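Local coordinates for protein (CD58) (Homo sapiens, PDB 1CCZ) that binds the T-cell adhesion receptor CD2, probably supporting contact between cells through its glycosylated, immunoglobulin-like ectodomain, at residues A[13-18]-A[86-90]; A[49-53]-A[65-71]; A[93-99]-A[156-162]; A[116-122]-A[133-139]. One frame throughout, in Å; residues are numbered along the deposited sequence.

Interaction 1: A[13-18]-A[86-90]; sequences VTFHVP and MKFFL
The backbone oxygen of H16 lies at the edge of the F88 ring, near its plane, with O only 3.4 Å from F88 CZ; this is the nearest approach of a polar atom in a meeting that is otherwise almost wholly apolar. At its centre F15 and F88 slide past each other from opposite directions. Their ring planes are close to parallel, 19° apart, yet the rings barely overlap, because each ring instead receives the other residue's CB over its centre. F15 CB stands 3.8 Å from the centroid of the F88 ring, and F88 CB is 4.1 Å from the centroid of the F15 ring, giving a reciprocal pair of CH-pi contacts. Both side chains set CG opposite the carbonyl carbon (chi1 -65° in F15, -68° in F88), beside its own backbone N; the near-parallel planes come with different chi2 values. The edge of the F15 ring also reaches L90, CZ lying 3.8 Å from L90 CB. Beyond it V13 and L90 meet tip to tip, CG2 to CD1 at 3.9 Å. At the other end the bent chain of M86 brings CE to V17 CG2 at 3.7 Å. Outside the pair, F15 also meets the ring of Y75, and F88 that of F1. The strand axes run 9.4 Å apart and nearly antiparallel, with 13-15 belonging to one sheet and 86-93 to the other. Alternate side chains pointing inward to fill the space between two facing sheets are the hallmark of the immunoglobulin beta sandwich, here of the V-set type.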
# COMPACT_ATOMS: atom_id res chain seq x y z
N VAL A 13 -4.34 7.09 6.83
CA VAL A 13 -4.57 5.80 7.45
C VAL A 13 -4.89 6.05 8.91
O VAL A 13 -4.57 7.11 9.45
CB VAL A 13 -3.32 4.89 7.44
CG1 VAL A 13 -3.07 4.36 6.06
CG2 VAL A 13 -2.12 5.66 7.98
N THR A 14 -5.53 5.08 9.54
CA THR A 14 -5.85 5.16 10.94
C THR A 14 -5.32 3.90 11.62
O THR A 14 -5.57 2.79 11.16
CB THR A 14 -7.36 5.26 11.16
OG1 THR A 14 -7.81 6.52 10.67
CG2 THR A 14 -7.69 5.14 12.65
N PHE A 15 -4.53 4.09 12.68
CA PHE A 15 -3.98 2.97 13.44
C PHE A 15 -5.03 2.74 14.53
O PHE A 15 -5.08 3.48 15.52
CB PHE A 15 -2.64 3.36 14.07
CG PHE A 15 -1.54 3.64 13.07
CD1 PHE A 15 -1.54 3.05 11.81
CD2 PHE A 15 -0.49 4.49 13.39
CE1 PHE A 15 -0.52 3.31 10.89
CE2 PHE A 15 0.54 4.76 12.48
CZ PHE A 15 0.53 4.17 11.23
N HIS A 16 -5.89 1.75 14.31
CA HIS A 16 -6.96 1.43 15.25
C HIS A 16 -6.47 0.70 16.49
O HIS A 16 -5.83 -0.36 16.40
CB HIS A 16 -8.04 0.61 14.55
CG HIS A 16 -8.76 1.36 13.47
ND1 HIS A 16 -9.74 2.29 13.75
CD2 HIS A 16 -8.62 1.34 12.13
CE1 HIS A 16 -10.18 2.81 12.61
NE2 HIS A 16 -9.51 2.25 11.61
N VAL A 17 -6.76 1.28 17.64
CA VAL A 17 -6.34 0.72 18.91
C VAL A 17 -7.57 0.28 19.68
O VAL A 17 -8.52 1.05 19.82
CB VAL A 17 -5.58 1.76 19.74
CG1 VAL A 17 -5.37 1.24 21.15
CG2 VAL A 17 -4.25 2.06 19.10
N PRO A 18 -7.58 -0.98 20.15
CA PRO A 18 -8.67 -1.59 20.93
C PRO A 18 -9.34 -0.60 21.91
O PRO A 18 -8.73 -0.17 22.90
CB PRO A 18 -7.98 -2.74 21.68
CG PRO A 18 -6.58 -2.85 21.07
CD PRO A 18 -6.49 -1.93 19.90
N MET A 86 1.87 -1.57 21.36
CA MET A 86 0.92 -1.45 20.27
C MET A 86 1.83 -0.96 19.17
O MET A 86 2.21 0.22 19.13
CB MET A 86 -0.15 -0.43 20.59
CG MET A 86 -1.09 -0.87 21.67
SD MET A 86 -2.50 -1.80 21.05
CE MET A 86 -2.61 -1.25 19.38
N LYS A 87 2.25 -1.90 18.32
CA LYS A 87 3.15 -1.61 17.22
C LYS A 87 2.41 -1.70 15.90
O LYS A 87 1.60 -2.60 15.70
CB LYS A 87 4.32 -2.59 17.22
CG LYS A 87 5.49 -2.17 18.10
CD LYS A 87 5.97 -3.32 18.98
CE LYS A 87 6.99 -4.22 18.24
NZ LYS A 87 6.37 -5.41 17.53
N PHE A 88 2.70 -0.76 15.01
CA PHE A 88 2.08 -0.73 13.69
C PHE A 88 3.16 -0.42 12.69
O PHE A 88 3.88 0.57 12.87
CB PHE A 88 1.03 0.39 13.60
CG PHE A 88 -0.18 0.17 14.45
CD1 PHE A 88 -0.14 0.46 15.82
CD2 PHE A 88 -1.36 -0.30 13.90
CE1 PHE A 88 -1.28 0.27 16.61
CE2 PHE A 88 -2.50 -0.49 14.68
CZ PHE A 88 -2.46 -0.20 16.04
N PHE A 89 3.33 -1.25 11.66
CA PHE A 89 4.31 -0.90 10.64
C PHE A 89 3.51 -0.45 9.42
O PHE A 89 2.69 -1.18 8.86
CB PHE A 89 5.33 -2.02 10.30
CG PHE A 89 5.64 -2.91 11.51
CD1 PHE A 89 4.62 -3.61 12.14
CD2 PHE A 89 6.90 -2.92 12.09
CE1 PHE A 89 4.85 -4.28 13.32
CE2 PHE A 89 7.14 -3.60 13.27
CZ PHE A 89 6.11 -4.27 13.89
N LEU A 90 3.72 0.82 9.09
CA LEU A 90 3.03 1.46 8.00
C LEU A 90 3.90 1.50 6.75
O LEU A 90 5.06 1.92 6.81
CB LEU A 90 2.65 2.89 8.41
CG LEU A 90 2.19 3.84 7.30
CD1 LEU A 90 0.80 3.42 6.84
CD2 LEU A 90 2.18 5.29 7.79

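Interaction 2: A[49-53]-A[65-71]; sequences FKNRV and YNLTSSD. With NAG (2-acetamido-2-deoxy-beta-D-glucopyranose), chain C.
A salt bridge between an arginine and a buried aspartate across one end of the sandwich, well known from V-set immunoglobulin domains, joins R52, just before strand 53-55, to D71 in the loop leading to strand 73-78. R52 grips the carboxylate end-on. R52 NH1 meets D71 OD2 at 2.7 Å and R52 NH2 meets D71 OD1 at 2.9 Å, both bonds close to straight and the two flat groups nearly coplanar, 18° apart. R52 NH1 has a second acceptor in the guanidinium plane, Y65 O at 3.2 Å, while NE is held by the carbonyl of S48, so several bonds fix the rotation of the guanidinium. CG of R52 is wedged between its own backbone N and carbonyl carbon (chi1 58°), after which the chain runs extended to NE and carries the charge across to D71. The ring of F49 covers one face of the guanidinium, toward its rim. D71 OD2 is doubly gripped: T68 N also donates to it, from above the carboxylate plane, at 3.0 Å. The backbone of D71 in turn accepts from the hydroxyl of Y75, the tyrosine-corner bond of this fold. The two loops are tied directly as well, since Y65 N donates to R52 O at 2.7 Å. Next to Y65, N66 carries a glycan, its ND2 covalently bound to C1 of the N-acetylglucosamine at 1.5 Å.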
# COMPACT_ATOMS: atom_id res chain seq x y z
N PHE A 49 4.27 16.00 11.65
CA PHE A 49 2.89 15.64 11.89
C PHE A 49 1.97 16.75 12.37
O PHE A 49 0.76 16.57 12.44
CB PHE A 49 2.85 14.43 12.82
CG PHE A 49 3.51 13.22 12.23
CD1 PHE A 49 2.79 12.36 11.40
CD2 PHE A 49 4.86 12.98 12.44
CE1 PHE A 49 3.42 11.28 10.79
CE2 PHE A 49 5.50 11.90 11.84
CZ PHE A 49 4.78 11.04 11.00
N LYS A 50 2.54 17.91 12.69
CA LYS A 50 1.71 19.03 13.13
C LYS A 50 0.75 19.36 12.01
O LYS A 50 1.15 19.43 10.85
CB LYS A 50 2.56 20.26 13.41
CG LYS A 50 3.04 20.36 14.83
CD LYS A 50 4.55 20.45 14.88
CE LYS A 50 5.01 21.82 15.29
NZ LYS A 50 4.61 22.06 16.70
N ASN A 51 -0.51 19.53 12.34
CA ASN A 51 -1.51 19.88 11.34
C ASN A 51 -1.95 18.75 10.42
O ASN A 51 -2.74 18.98 9.52
CB ASN A 51 -1.01 21.07 10.50
CG ASN A 51 -0.77 22.32 11.33
OD1 ASN A 51 -1.65 22.77 12.06
ND2 ASN A 51 0.44 22.90 11.23
N ARG A 52 -1.44 17.54 10.63
CA ARG A 52 -1.90 16.45 9.78
C ARG A 52 -2.13 15.11 10.46
O ARG A 52 -1.99 14.07 9.82
CB ARG A 52 -1.00 16.26 8.57
CG ARG A 52 0.43 15.98 8.87
CD ARG A 52 1.08 15.37 7.67
NE ARG A 52 2.43 14.91 7.98
CZ ARG A 52 2.90 13.72 7.64
NH1 ARG A 52 2.12 12.88 6.98
NH2 ARG A 52 4.14 13.38 7.95
N VAL A 53 -2.48 15.15 11.74
CA VAL A 53 -2.81 13.93 12.48
C VAL A 53 -4.04 14.21 13.35
O VAL A 53 -4.32 15.36 13.70
CB VAL A 53 -1.65 13.44 13.42
CG1 VAL A 53 -0.40 13.14 12.63
CG2 VAL A 53 -1.36 14.47 14.48
N TYR A 65 -2.82 12.11 8.10
CA TYR A 65 -3.31 12.58 6.81
C TYR A 65 -2.16 12.93 5.88
O TYR A 65 -1.02 13.11 6.32
CB TYR A 65 -4.20 13.82 6.99
CG TYR A 65 -5.40 13.56 7.86
CD1 TYR A 65 -6.57 13.01 7.33
CD2 TYR A 65 -5.38 13.87 9.23
CE1 TYR A 65 -7.68 12.76 8.13
CE2 TYR A 65 -6.49 13.63 10.05
CZ TYR A 65 -7.63 13.08 9.49
OH TYR A 65 -8.72 12.85 10.29
N ASN A 66 -2.49 13.01 4.59
CA ASN A 66 -1.52 13.36 3.58
C ASN A 66 -0.19 12.60 3.65
O ASN A 66 0.89 13.20 3.76
CB ASN A 66 -1.26 14.86 3.64
CG ASN A 66 -0.99 15.45 2.29
OD1 ASN A 66 -1.57 15.03 1.28
ND2 ASN A 66 -0.08 16.41 2.26
N LEU A 67 -0.28 11.28 3.57
CA LEU A 67 0.88 10.41 3.65
C LEU A 67 1.97 10.71 2.64
O LEU A 67 1.69 11.08 1.51
CB LEU A 67 0.44 8.95 3.50
CG LEU A 67 -0.43 8.42 4.65
CD1 LEU A 67 -0.96 7.04 4.31
CD2 LEU A 67 0.40 8.38 5.92
N THR A 68 3.21 10.55 3.08
CA THR A 68 4.38 10.77 2.24
C THR A 68 5.26 9.56 2.52
O THR A 68 5.09 8.90 3.54
CB THR A 68 5.15 12.08 2.61
OG1 THR A 68 6.45 12.05 2.02
CG2 THR A 68 5.32 12.20 4.11
N SER A 69 6.17 9.25 1.60
CA SER A 69 7.05 8.09 1.75
C SER A 69 7.82 8.06 3.05
O SER A 69 8.04 6.99 3.62
CB SER A 69 8.05 8.03 0.60
OG SER A 69 7.89 9.16 -0.23
N SER A 70 8.25 9.23 3.52
CA SER A 70 9.01 9.31 4.76
C SER A 70 8.18 8.76 5.92
O SER A 70 8.72 8.35 6.95
CB SER A 70 9.43 10.76 5.02
OG SER A 70 8.46 11.66 4.54
N ASP A 71 6.85 8.74 5.75
CA ASP A 71 5.94 8.23 6.77
C ASP A 71 5.99 6.73 6.94
O ASP A 71 5.45 6.20 7.90
CB ASP A 71 4.51 8.62 6.44
CG ASP A 71 4.27 10.08 6.63
OD1 ASP A 71 5.06 10.73 7.36
OD2 ASP A 71 3.29 10.58 6.06
C1 NAG C . 0.23 17.08 1.01
C2 NAG C . -0.57 18.41 0.93
C3 NAG C . 0.24 19.48 0.17
C4 NAG C . 1.12 18.87 -0.94
C5 NAG C . 2.06 17.76 -0.39
C6 NAG C . 3.50 18.20 -0.28
C7 NAG C . -3.00 18.44 0.95
C8 NAG C . -4.30 18.19 0.21
N2 NAG C . -1.87 18.21 0.29
O3 NAG C . 1.06 20.20 1.09
O4 NAG C . 0.31 18.34 -1.98
O5 NAG C . 1.64 17.33 0.92
O6 NAG C . 4.32 17.16 0.24
O7 NAG C . -3.04 18.84 2.12

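Interaction 3: A[93-99]-A[156-162]; sequences LEMVSKP and NRVSQES
N156 and S159 satisfy two backbone groups of the link 93-99, E94 O and V96 N. N156 ND2 donates to E94 O at 2.9 Å, in its amide plane but on a bent path (131°), and also serves the carbonyl of T118. N156 OD1 is gripped from opposite faces, by V158 N at 2.9 Å, which closes an Asx turn, and by the hydroxyl S159 OG at 3.0 Å. Having given its proton there, S159 OG accepts from V96 N at 2.9 Å, nearly straight, so amide, hydroxyl and carboxamide form one relay. The position of OG, between its own backbone N and carbonyl carbon (chi1 66°), points it at both partners. V96 O is satisfied through a water that also donates to E161 OE2. Farther on, K98 NZ reaches S162 O at 2.8 Å. Apolar contacts fill in between: L93 CB lies 3.7 Å from V158 CG2, and V96 CG2 packs on E161 CG. A type I turn from N156 to S159 joins strands 150-156 and 159-165 as the F-G hairpin of a C2-set immunoglobulin domain, here docked against the interdomain link.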
# COMPACT_ATOMS: atom_id res chain seq x y z
N LEU A 93 2.46 3.36 -0.17
CA LEU A 93 2.59 2.96 -1.55
C LEU A 93 1.98 3.91 -2.54
O LEU A 93 0.98 4.58 -2.29
CB LEU A 93 1.96 1.58 -1.75
CG LEU A 93 2.63 0.38 -1.08
CD1 LEU A 93 2.11 0.25 0.32
CD2 LEU A 93 2.32 -0.87 -1.83
N GLU A 94 2.61 3.97 -3.70
CA GLU A 94 2.10 4.77 -4.77
C GLU A 94 1.20 3.78 -5.57
O GLU A 94 1.51 2.59 -5.69
CB GLU A 94 3.30 5.31 -5.54
CG GLU A 94 3.20 5.37 -7.02
CD GLU A 94 4.54 5.72 -7.62
OE1 GLU A 94 5.34 6.36 -6.87
OE2 GLU A 94 4.82 5.37 -8.79
N MET A 95 0.05 4.25 -6.04
CA MET A 95 -0.86 3.39 -6.80
C MET A 95 -0.30 3.05 -8.17
O MET A 95 0.47 3.84 -8.74
CB MET A 95 -2.20 4.09 -6.95
CG MET A 95 -3.06 3.99 -5.71
SD MET A 95 -4.57 4.93 -5.89
CE MET A 95 -3.88 6.47 -6.63
N VAL A 96 -0.68 1.89 -8.71
CA VAL A 96 -0.20 1.46 -10.03
C VAL A 96 -0.93 2.24 -11.11
O VAL A 96 -2.04 2.74 -10.89
CB VAL A 96 -0.47 -0.07 -10.29
CG1 VAL A 96 0.24 -0.92 -9.28
CG2 VAL A 96 -1.97 -0.36 -10.25
N SER A 97 -0.29 2.40 -12.28
CA SER A 97 -0.96 3.05 -13.39
C SER A 97 -1.55 1.89 -14.22
O SER A 97 -1.47 0.72 -13.81
CB SER A 97 0.00 3.89 -14.23
OG SER A 97 1.19 3.20 -14.53
N LYS A 98 -2.15 2.20 -15.36
CA LYS A 98 -2.73 1.15 -16.18
C LYS A 98 -1.62 0.46 -16.98
O LYS A 98 -0.80 1.13 -17.61
CB LYS A 98 -3.79 1.74 -17.10
CG LYS A 98 -4.50 0.72 -17.97
CD LYS A 98 -4.96 1.35 -19.28
CE LYS A 98 -6.11 0.58 -19.91
NZ LYS A 98 -6.92 -0.22 -18.92
N PRO A 99 -1.58 -0.89 -16.96
CA PRO A 99 -0.54 -1.60 -17.72
C PRO A 99 -0.64 -1.40 -19.23
O PRO A 99 -1.73 -1.13 -19.77
CB PRO A 99 -0.72 -3.07 -17.34
CG PRO A 99 -1.72 -3.11 -16.26
CD PRO A 99 -2.47 -1.82 -16.24
N ASN A 156 -0.74 -4.04 -6.41
CA ASN A 156 0.08 -3.87 -5.22
C ASN A 156 -0.91 -3.79 -4.07
O ASN A 156 -2.13 -3.85 -4.28
CB ASN A 156 1.02 -2.64 -5.29
CG ASN A 156 0.30 -1.31 -5.27
OD1 ASN A 156 -0.88 -1.21 -4.95
ND2 ASN A 156 1.03 -0.26 -5.62
N ARG A 157 -0.40 -3.68 -2.85
CA ARG A 157 -1.25 -3.64 -1.68
C ARG A 157 -2.36 -2.60 -1.68
O ARG A 157 -3.37 -2.80 -1.04
CB ARG A 157 -0.40 -3.43 -0.43
CG ARG A 157 0.59 -4.54 -0.18
CD ARG A 157 -0.13 -5.69 0.48
NE ARG A 157 0.81 -6.68 1.00
CZ ARG A 157 0.49 -7.56 1.94
NH1 ARG A 157 -0.74 -7.57 2.44
NH2 ARG A 157 1.40 -8.45 2.35
N VAL A 158 -2.18 -1.51 -2.40
CA VAL A 158 -3.20 -0.47 -2.37
C VAL A 158 -3.97 -0.22 -3.65
O VAL A 158 -4.82 0.68 -3.67
CB VAL A 158 -2.58 0.87 -1.95
CG1 VAL A 158 -1.93 0.72 -0.58
CG2 VAL A 158 -1.56 1.33 -2.97
N SER A 159 -3.70 -0.98 -4.71
CA SER A 159 -4.39 -0.71 -5.97
C SER A 159 -4.21 -1.80 -7.01
O SER A 159 -3.42 -2.73 -6.84
CB SER A 159 -3.87 0.59 -6.58
OG SER A 159 -2.50 0.42 -6.95
N GLN A 160 -4.94 -1.65 -8.10
CA GLN A 160 -4.81 -2.56 -9.23
C GLN A 160 -5.52 -2.03 -10.46
O GLN A 160 -6.57 -1.39 -10.36
CB GLN A 160 -5.30 -3.95 -8.85
CG GLN A 160 -6.77 -4.13 -8.83
CD GLN A 160 -7.11 -5.59 -8.88
OE1 GLN A 160 -7.19 -6.19 -9.95
NE2 GLN A 160 -7.29 -6.19 -7.71
N GLU A 161 -4.91 -2.28 -11.61
CA GLU A 161 -5.43 -1.85 -12.90
C GLU A 161 -5.04 -2.90 -13.90
O GLU A 161 -3.99 -3.53 -13.79
CB GLU A 161 -4.80 -0.54 -13.35
CG GLU A 161 -4.91 0.57 -12.34
CD GLU A 161 -6.28 1.16 -12.33
OE1 GLU A 161 -6.98 1.03 -13.36
OE2 GLU A 161 -6.66 1.75 -11.29
N SER A 162 -5.88 -3.10 -14.91
CA SER A 162 -5.52 -4.08 -15.91
C SER A 162 -5.79 -3.56 -17.31
O SER A 162 -6.43 -2.53 -17.51
CB SER A 162 -6.28 -5.38 -15.65
OG SER A 162 -7.66 -5.12 -15.65
O HOH W 1 -4.48 2.60 -9.52

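Interaction 4: A[116-122]-A[133-139]; sequences EGTDVEL and SLRQKTM
R135 crosses to D119, V120 and E121 with a side chain that can be followed atom by atom. From CB, on a backbone whose CA makes a CH...O contact with V120 O, the chain continues to R135 CG, 3.9 Å from V120 O. With CG opposite the backbone N (chi1 -175°), bends at chi2 and chi3 fold the chain over 116-122. R135 CD passes D119 OD1, and NE makes a charge-only contact with it, well out of the guanidinium plane, though D119 has two conformers. At the tip the guanidinium sits between two carboxylates: E121 OE1 lies over one face, 3.3 Å from R135 NH1, so charge rather than a directed N-H joins them, while D119 OD2 lies over the opposite face. R135 NH2 donates to D119 O at 3.3 Å, meeting that carbonyl from above its plane. E121 shares its charge with K123 through OE2.

Beneath this network, L122 and L134 form an antiparallel hydrogen-bonded pair, with L122 N to L134 O at 2.9 Å and L134 N to L122 O at 3.0 Å. The L122 side chain turns inward, its CB 3.8 Å from M139 CE and its CG 3.4 Å from Q136 O, a buried oxygen for which the model offers no partner. It also packs on the disulfide-forming C112 and C152. R135 is the centre of an inverse gamma turn, where the chain leaves strand 129-134 for strand 138-142 in the facing sheet. This passage from strand C' to strand E, edge to edge between the sheets, is typical of the C2-set immunoglobulin fold.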
# COMPACT_ATOMS: atom_id res chain seq x y z
N GLU A 116 3.83 3.37 -13.11
CA GLU A 116 3.75 3.75 -11.72
C GLU A 116 3.35 2.61 -10.78
O GLU A 116 2.77 1.61 -11.20
CB GLU A 116 2.73 4.89 -11.56
CG GLU A 116 3.02 6.11 -12.40
CD GLU A 116 1.98 7.18 -12.21
OE1 GLU A 116 1.82 7.64 -11.06
OE2 GLU A 116 1.31 7.56 -13.19
N GLY A 117 3.67 2.79 -9.50
CA GLY A 117 3.35 1.81 -8.49
C GLY A 117 4.53 1.38 -7.66
O GLY A 117 5.66 1.27 -8.17
N THR A 118 4.28 1.15 -6.37
CA THR A 118 5.30 0.68 -5.44
C THR A 118 5.10 -0.83 -5.23
O THR A 118 3.96 -1.28 -5.07
CB THR A 118 5.17 1.39 -4.06
OG1 THR A 118 5.10 2.81 -4.23
CG2 THR A 118 6.36 1.10 -3.21
N ASP A 119 6.18 -1.60 -5.22
CA ASP A 119 6.11 -3.06 -5.00
C ASP A 119 4.99 -3.68 -5.83
O ASP A 119 4.08 -4.34 -5.32
CB ASP A 119 5.88 -3.40 -3.53
CG ASP A 119 6.59 -4.68 -3.11
OD1 ASP A 119 7.50 -5.15 -3.83
OD2 ASP A 119 6.22 -5.23 -2.05
N VAL A 120 5.11 -3.47 -7.12
CA VAL A 120 4.13 -3.94 -8.06
C VAL A 120 4.41 -5.37 -8.52
O VAL A 120 5.55 -5.81 -8.61
CB VAL A 120 4.13 -2.99 -9.30
CG1 VAL A 120 3.18 -3.49 -10.38
CG2 VAL A 120 3.76 -1.60 -8.86
N GLU A 121 3.33 -6.08 -8.81
CA GLU A 121 3.39 -7.42 -9.34
C GLU A 121 2.53 -7.35 -10.62
O GLU A 121 1.44 -6.77 -10.60
CB GLU A 121 2.76 -8.39 -8.36
CG GLU A 121 2.92 -9.83 -8.73
CD GLU A 121 2.56 -10.76 -7.58
OE1 GLU A 121 3.35 -10.85 -6.59
OE2 GLU A 121 1.48 -11.39 -7.67
N LEU A 122 3.02 -7.91 -11.71
CA LEU A 122 2.26 -7.96 -12.96
C LEU A 122 1.75 -9.40 -13.05
O LEU A 122 2.50 -10.35 -12.77
CB LEU A 122 3.16 -7.64 -14.15
CG LEU A 122 3.58 -6.17 -14.30
CD1 LEU A 122 4.49 -6.03 -15.51
CD2 LEU A 122 2.33 -5.28 -14.44
N SER A 133 3.08 -14.55 -13.00
CA SER A 133 3.12 -13.37 -12.14
C SER A 133 4.60 -13.06 -11.94
O SER A 133 5.42 -13.97 -11.87
CB SER A 133 2.49 -13.64 -10.79
OG SER A 133 1.11 -13.86 -10.92
N LEU A 134 4.93 -11.78 -11.87
CA LEU A 134 6.32 -11.37 -11.68
C LEU A 134 6.32 -10.08 -10.87
O LEU A 134 5.57 -9.15 -11.17
CB LEU A 134 6.99 -11.15 -13.02
CG LEU A 134 8.50 -10.94 -13.00
CD1 LEU A 134 9.22 -12.20 -12.51
CD2 LEU A 134 8.95 -10.57 -14.39
N ARG A 135 7.14 -10.04 -9.82
CA ARG A 135 7.25 -8.86 -8.98
C ARG A 135 8.23 -7.92 -9.71
O ARG A 135 9.37 -7.75 -9.30
CB ARG A 135 7.79 -9.28 -7.60
CG ARG A 135 7.85 -8.18 -6.56
CD ARG A 135 7.08 -8.55 -5.29
NE ARG A 135 5.82 -7.82 -5.21
CZ ARG A 135 4.73 -8.24 -4.57
NH1 ARG A 135 4.73 -9.40 -3.93
NH2 ARG A 135 3.63 -7.49 -4.57
N GLN A 136 7.77 -7.35 -10.82
CA GLN A 136 8.59 -6.45 -11.64
C GLN A 136 7.63 -5.53 -12.39
O GLN A 136 6.43 -5.79 -12.41
CB GLN A 136 9.35 -7.24 -12.68
CG GLN A 136 10.55 -7.95 -12.20
CD GLN A 136 11.52 -8.18 -13.35
OE1 GLN A 136 12.60 -8.76 -13.15
NE2 GLN A 136 11.15 -7.73 -14.56
N LYS A 137 8.16 -4.49 -13.02
CA LYS A 137 7.30 -3.58 -13.77
C LYS A 137 7.28 -3.87 -15.27
O LYS A 137 6.69 -3.14 -16.07
CB LYS A 137 7.68 -2.13 -13.46
CG LYS A 137 7.05 -1.69 -12.15
CD LYS A 137 7.20 -0.21 -11.99
CE LYS A 137 6.61 0.23 -10.70
NZ LYS A 137 6.83 1.68 -10.61
N THR A 138 7.95 -4.95 -15.65
CA THR A 138 7.91 -5.41 -17.02
C THR A 138 7.95 -6.94 -16.92
O THR A 138 8.59 -7.50 -16.02
CB THR A 138 9.04 -4.84 -17.88
OG1 THR A 138 8.80 -5.20 -19.24
CG2 THR A 138 10.40 -5.36 -17.45
N MET A 139 7.22 -7.61 -17.81
CA MET A 139 7.13 -9.07 -17.82
C MET A 139 6.86 -9.51 -19.23
O MET A 139 5.99 -8.98 -19.88
CB MET A 139 5.96 -9.51 -16.94
CG MET A 139 5.67 -11.01 -16.96
SD MET A 139 4.43 -11.46 -15.70
CE MET A 139 2.99 -10.74 -16.42

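The four contacts are spread over two immunoglobulin-like domains in series. Interactions 1 and 2 hold the N-terminal one, centres about 14 Å apart, with interaction 2 nested within the loop that interaction 1 closes; they touch where L90 meets L67 and D71. Interaction 3 lies at the junction of the domains and interaction 4 in the C-terminal domain, centres about 9 Å apart, interaction 4 nested inside interaction 3. E94 joins them, probably bonding to G117 and T118, and both reach the sheet of strands 129-134, 121-126, 150-156 and 159-165. Strand 86-93 runs from interaction 1 directly into interaction 3, centres about 23 Å apart, which docks the link on the second domain.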